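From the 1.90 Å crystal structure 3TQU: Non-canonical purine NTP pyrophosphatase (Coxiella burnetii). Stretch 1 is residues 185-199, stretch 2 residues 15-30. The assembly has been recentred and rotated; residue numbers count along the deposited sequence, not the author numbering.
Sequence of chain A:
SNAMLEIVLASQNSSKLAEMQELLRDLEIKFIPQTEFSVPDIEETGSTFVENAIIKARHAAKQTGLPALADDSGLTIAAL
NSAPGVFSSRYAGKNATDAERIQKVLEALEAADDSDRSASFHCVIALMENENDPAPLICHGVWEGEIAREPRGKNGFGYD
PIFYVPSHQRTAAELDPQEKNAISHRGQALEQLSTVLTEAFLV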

# COMPACT_ATOMS: atom_id res chain seq x y z
N HIS A 185 -9.98 10.49 7.92
CA HIS A 185 -9.13 9.57 7.18
C HIS A 185 -7.95 10.31 6.56
O HIS A 185 -6.84 9.79 6.53
CB HIS A 185 -9.95 8.86 6.10
CG HIS A 185 -10.74 9.79 5.23
ND1 HIS A 185 -11.64 10.71 5.74
CD2 HIS A 185 -10.78 9.92 3.88
CE1 HIS A 185 -12.19 11.37 4.74
NE2 HIS A 185 -11.69 10.92 3.60
N ARG A 186 -8.20 11.53 6.08
CA ARG A 186 -7.13 12.35 5.53
C ARG A 186 -6.18 12.80 6.63
O ARG A 186 -4.96 12.72 6.48
CB ARG A 186 -7.69 13.57 4.80
CG ARG A 186 -8.28 13.26 3.43
CD ARG A 186 -8.56 14.55 2.66
NE ARG A 186 -7.42 15.45 2.67
CZ ARG A 186 -6.36 15.34 1.88
NH1 ARG A 186 -6.28 14.36 0.99
NH2 ARG A 186 -5.37 16.22 1.97
N GLY A 187 -6.74 13.28 7.74
CA GLY A 187 -5.93 13.69 8.87
C GLY A 187 -4.98 12.60 9.32
O GLY A 187 -3.80 12.85 9.59
N GLN A 188 -5.48 11.37 9.41
CA GLN A 188 -4.67 10.24 9.86
C GLN A 188 -3.59 9.88 8.84
O GLN A 188 -2.44 9.64 9.21
CB GLN A 188 -5.56 9.03 10.16
CG GLN A 188 -6.49 9.23 11.35
CD GLN A 188 -7.46 8.09 11.56
OE1 GLN A 188 -7.08 6.99 11.96
NE2 GLN A 188 -8.74 8.35 11.29
N ALA A 189 -3.95 9.85 7.57
CA ALA A 189 -2.97 9.60 6.52
C ALA A 189 -1.87 10.66 6.57
O ALA A 189 -0.68 10.34 6.53
CB ALA A 189 -3.64 9.58 5.16
N LEU A 190 -2.28 11.92 6.68
CA LEU A 190 -1.33 13.03 6.70
C LEU A 190 -0.38 12.97 7.90
O LEU A 190 0.80 13.29 7.77
CB LEU A 190 -2.06 14.37 6.65
CG LEU A 190 -2.72 14.73 5.32
CD1 LEU A 190 -3.49 16.04 5.42
CD2 LEU A 190 -1.68 14.81 4.22
N GLU A 191 -0.89 12.56 9.05
CA GLU A 191 -0.05 12.45 10.23
C GLU A 191 0.96 11.31 10.09
O GLU A 191 2.10 11.42 10.54
CB GLU A 191 -0.88 12.31 11.51
CG GLU A 191 -1.78 11.08 11.57
CD GLU A 191 -1.11 9.88 12.22
OE1 GLU A 191 -1.76 8.82 12.29
OE2 GLU A 191 0.05 10.00 12.66
N GLN A 192 0.55 10.22 9.44
CA GLN A 192 1.45 9.11 9.14
C GLN A 192 2.56 9.59 8.22
O GLN A 192 3.74 9.28 8.42
CB GLN A 192 0.70 7.96 8.47
CG GLN A 192 -0.41 7.33 9.31
CD GLN A 192 -1.20 6.29 8.54
OE1 GLN A 192 -0.72 5.74 7.55
NE2 GLN A 192 -2.42 6.02 8.99
N LEU A 193 2.18 10.35 7.19
CA LEU A 193 3.13 10.94 6.25
C LEU A 193 4.10 11.89 6.95
O LEU A 193 5.31 11.84 6.71
CB LEU A 193 2.38 11.69 5.14
CG LEU A 193 3.26 12.39 4.09
CD1 LEU A 193 3.98 11.36 3.24
CD2 LEU A 193 2.42 13.31 3.22
N SER A 194 3.57 12.75 7.81
CA SER A 194 4.40 13.72 8.53
C SER A 194 5.43 13.01 9.40
O SER A 194 6.59 13.41 9.46
CB SER A 194 3.54 14.63 9.39
OG SER A 194 4.35 15.57 10.08
N THR A 195 4.99 11.97 10.10
CA THR A 195 5.89 11.21 10.96
C THR A 195 7.09 10.70 10.17
O THR A 195 8.24 10.80 10.62
CB THR A 195 5.17 10.03 11.63
OG1 THR A 195 4.18 10.54 12.54
CG2 THR A 195 6.16 9.17 12.40
N VAL A 196 6.83 10.16 8.98
CA VAL A 196 7.90 9.62 8.15
C VAL A 196 8.81 10.72 7.62
O VAL A 196 10.03 10.61 7.67
CB VAL A 196 7.34 8.79 6.98
CG1 VAL A 196 8.47 8.34 6.06
CG2 VAL A 196 6.56 7.59 7.50
N LEU A 197 8.21 11.79 7.12
CA LEU A 197 8.98 12.89 6.54
C LEU A 197 9.79 13.63 7.60
O LEU A 197 10.95 13.98 7.37
CB LEU A 197 8.06 13.86 5.80
CG LEU A 197 7.47 13.31 4.50
CD1 LEU A 197 6.55 14.32 3.84
CD2 LEU A 197 8.59 12.89 3.55
N THR A 198 9.18 13.85 8.76
CA THR A 198 9.86 14.51 9.87
C THR A 198 11.06 13.69 10.33
O THR A 198 12.13 14.23 10.59
CB THR A 198 8.91 14.71 11.06
OG1 THR A 198 7.81 15.54 10.65
CG2 THR A 198 9.64 15.36 12.23
N GLU A 199 10.86 12.38 10.44
CA GLU A 199 11.92 11.47 10.87
C GLU A 199 13.06 11.47 9.85
O GLU A 199 14.23 11.44 10.23
CB GLU A 199 11.36 10.05 11.06
CG GLU A 199 12.23 9.14 11.91
CD GLU A 199 13.36 8.49 11.14
OE1 GLU A 199 13.39 8.63 9.90
OE2 GLU A 199 14.22 7.84 11.78
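Stretch 2 (15-30) SKLAEMQELLRDLEIK

Two helices that run in roughly the same direction often meet along a narrow strip of side chains, with apolar residues filling the space between the axes and a charged pair at one end. The packing of residues 15-30 against residues 185-199 is a compact example. Stretch 1 is helical throughout. Stretch 2 is helical through Leu 23, in a helix that begins earlier in the chain; Leu 24, at phi/psi -110/28, is the first residue to leave helical values. A type I turn from Leu 24 to Leu 27 follows, closed by a 3.0 Å hydrogen bond from Leu 27 N to Leu 24 O, and the chain enters a strand at Ile 29 and Lys 30. The helix axes make an angle of 42° between their N-to-C directions, with a signed crossing angle of -42° and a closest approach of 10.9 Å. The backbones draw together from 9.4 Å between the CA atoms of Arg 186 and Lys 16 to 6.7 Å between those of Ser 194 and Leu 24, and stay close, at 6.9 Å, between those of Thr 198 and Leu 27.

Where the backbones are farther apart, long side chains bridge the gap. Arg 186 forms a salt bridge with Glu 19, its NE and NH2 each donating a hydrogen bond of 3.0 Å to OE1 of Glu 19. The carboxylate oxygen lies at the edge of the guanidinium, near its plane, where the N-H groups can reach it, while CG of Lys 16 covers one face.

Arg 186, Leu 190, Leu 193, Ser 194 and Leu 197, at intervals of one, three or four, lie on the side of the helix facing stretch 2, and each directs its CA-to-CB bond toward it. Of these, Leu 190, Leu 193 and Leu 197 form the apolar layers. CD2 of Leu 190 packs 3.4 Å from CE of Met 20, a selenomethionine whose CA-to-CB bond points sideways but whose end comes nearer; its SE lies 3.8 Å from CD2 of Leu 193. Leu 23 CD2 approaches Leu 190 CB to 3.6 Å.

At Ser 194 the contact turns partly polar. A water hydrogen-bonds to Ser 194 OG (2.7 Å) and donates to Leu 23 O (2.8 Å), linking a side chain of one helix to the backbone of the other.

Beyond the helix end, the turn and strand continue the apolar surface. Leu 197 CD1 meets Leu 24 CD1 at 3.5 Å and Ile 29 CD1 at 4.1 Å, while Leu 197 CB lies 3.9 Å from Leu 27 CD1.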

# COMPACT_ATOMS: atom_id res chain seq x y z
N SER A 15 -7.52 22.77 -1.48
CA SER A 15 -7.59 22.49 -0.06
C SER A 15 -6.58 21.41 0.32
O SER A 15 -6.01 21.43 1.42
CB SER A 15 -9.01 22.08 0.36
OG SER A 15 -9.34 20.79 -0.13
N LYS A 16 -6.34 20.47 -0.58
CA LYS A 16 -5.34 19.43 -0.34
C LYS A 16 -3.93 20.00 -0.25
O LYS A 16 -3.14 19.59 0.60
CB LYS A 16 -5.42 18.34 -1.40
CG LYS A 16 -6.72 17.55 -1.38
CD LYS A 16 -6.64 16.29 -2.23
CE LYS A 16 -7.91 15.46 -2.11
NZ LYS A 16 -7.81 14.18 -2.85
N LEU A 17 -3.62 20.95 -1.12
CA LEU A 17 -2.32 21.61 -1.09
C LEU A 17 -2.15 22.42 0.19
O LEU A 17 -1.10 22.37 0.84
CB LEU A 17 -2.15 22.53 -2.31
CG LEU A 17 -0.84 23.32 -2.34
CD1 LEU A 17 0.36 22.39 -2.40
CD2 LEU A 17 -0.83 24.29 -3.50
N ALA A 18 -3.19 23.17 0.55
CA ALA A 18 -3.16 23.99 1.76
C ALA A 18 -3.00 23.13 3.02
O ALA A 18 -2.23 23.46 3.92
CB ALA A 18 -4.41 24.84 1.85
N GLU A 19 -3.74 22.02 3.08
CA GLU A 19 -3.66 21.12 4.23
C GLU A 19 -2.23 20.59 4.38
O GLU A 19 -1.73 20.43 5.50
CB GLU A 19 -4.65 19.96 4.09
CG GLU A 19 -6.11 20.35 4.28
CD GLU A 19 -7.06 19.19 4.06
OE1 GLU A 19 -6.59 18.04 3.98
OE2 GLU A 19 -8.28 19.43 3.95
N MSE A 20 -1.59 20.32 3.25
CA MSE A 20 -0.25 19.75 3.21
C MSE A 20 0.78 20.78 3.67
O MSE A 20 1.67 20.48 4.46
CB MSE A 20 0.06 19.27 1.79
CG MSE A 20 1.42 18.61 1.58
SE MSE A 20 1.39 16.74 2.10
CE MSE A 20 -0.40 16.33 1.49
N GLN A 21 0.66 22.00 3.15
CA GLN A 21 1.59 23.06 3.52
C GLN A 21 1.52 23.33 5.02
O GLN A 21 2.54 23.55 5.67
CB GLN A 21 1.28 24.34 2.74
CG GLN A 21 1.56 24.23 1.25
CD GLN A 21 0.96 25.39 0.48
OE1 GLN A 21 0.04 26.05 0.95
NE2 GLN A 21 1.50 25.66 -0.70
N GLU A 22 0.30 23.31 5.56
CA GLU A 22 0.09 23.47 6.99
C GLU A 22 0.73 22.31 7.76
O GLU A 22 1.36 22.51 8.80
CB GLU A 22 -1.41 23.53 7.29
CG GLU A 22 -1.75 23.47 8.77
CD GLU A 22 -1.41 24.76 9.50
OE1 GLU A 22 -1.38 25.82 8.84
OE2 GLU A 22 -1.17 24.70 10.72
N LEU A 23 0.57 21.11 7.23
CA LEU A 23 1.08 19.90 7.87
C LEU A 23 2.60 19.89 8.00
O LEU A 23 3.14 19.49 9.03
CB LEU A 23 0.64 18.66 7.08
CG LEU A 23 1.16 17.33 7.62
CD1 LEU A 23 0.38 16.94 8.86
CD2 LEU A 23 1.05 16.25 6.56
N LEU A 24 3.28 20.34 6.94
CA LEU A 24 4.74 20.25 6.88
C LEU A 24 5.43 21.61 6.99
O LEU A 24 6.54 21.79 6.50
CB LEU A 24 5.17 19.55 5.60
CG LEU A 24 4.55 18.18 5.37
CD1 LEU A 24 5.12 17.53 4.12
CD2 LEU A 24 4.77 17.29 6.58
N ARG A 25 4.77 22.55 7.66
CA ARG A 25 5.25 23.92 7.73
C ARG A 25 6.64 24.06 8.35
O ARG A 25 7.36 25.03 8.07
CB ARG A 25 4.25 24.80 8.49
CG ARG A 25 4.08 24.44 9.95
CD ARG A 25 2.96 25.25 10.59
NE ARG A 25 2.87 25.03 12.03
CZ ARG A 25 2.13 24.09 12.60
NH1 ARG A 25 1.41 23.26 11.85
NH2 ARG A 25 2.10 23.97 13.92
N ASP A 26 7.03 23.10 9.17
CA ASP A 26 8.31 23.18 9.87
C ASP A 26 9.41 22.36 9.20
O ASP A 26 10.54 22.31 9.70
CB ASP A 26 8.15 22.76 11.34
CG ASP A 26 7.39 23.80 12.15
OD1 ASP A 26 7.37 24.98 11.74
OD2 ASP A 26 6.82 23.44 13.20
N LEU A 27 9.08 21.73 8.08
CA LEU A 27 10.05 20.95 7.32
C LEU A 27 10.49 21.70 6.07
O LEU A 27 9.74 22.50 5.52
CB LEU A 27 9.45 19.60 6.92
CG LEU A 27 9.10 18.62 8.05
CD1 LEU A 27 8.38 17.40 7.50
CD2 LEU A 27 10.35 18.21 8.81
N GLU A 28 11.71 21.44 5.61
CA GLU A 28 12.21 22.09 4.41
C GLU A 28 11.77 21.33 3.16
O GLU A 28 12.59 20.73 2.46
CB GLU A 28 13.73 22.22 4.44
CG GLU A 28 14.24 23.15 5.52
CD GLU A 28 13.47 24.45 5.57
OE1 GLU A 28 12.74 24.66 6.56
OE2 GLU A 28 13.61 25.26 4.63
N ILE A 29 10.47 21.36 2.89
CA ILE A 29 9.90 20.72 1.72
C ILE A 29 8.92 21.65 1.02
O ILE A 29 8.13 22.34 1.67
CB ILE A 29 9.18 19.41 2.08
CG1 ILE A 29 10.13 18.45 2.80
CG2 ILE A 29 8.60 18.76 0.83
CD1 ILE A 29 9.52 17.10 3.09
N LYS A 30 8.98 21.68 -0.31
CA LYS A 30 8.09 22.51 -1.10
C LYS A 30 7.26 21.65 -2.05
O LYS A 30 7.81 20.97 -2.92
CB LYS A 30 8.88 23.54 -1.90
CG LYS A 30 8.02 24.41 -2.81
CD LYS A 30 8.88 25.26 -3.74
CE LYS A 30 9.83 26.15 -2.95
NZ LYS A 30 10.76 26.89 -3.85
O HOH W 1 3.15 17.76 11.21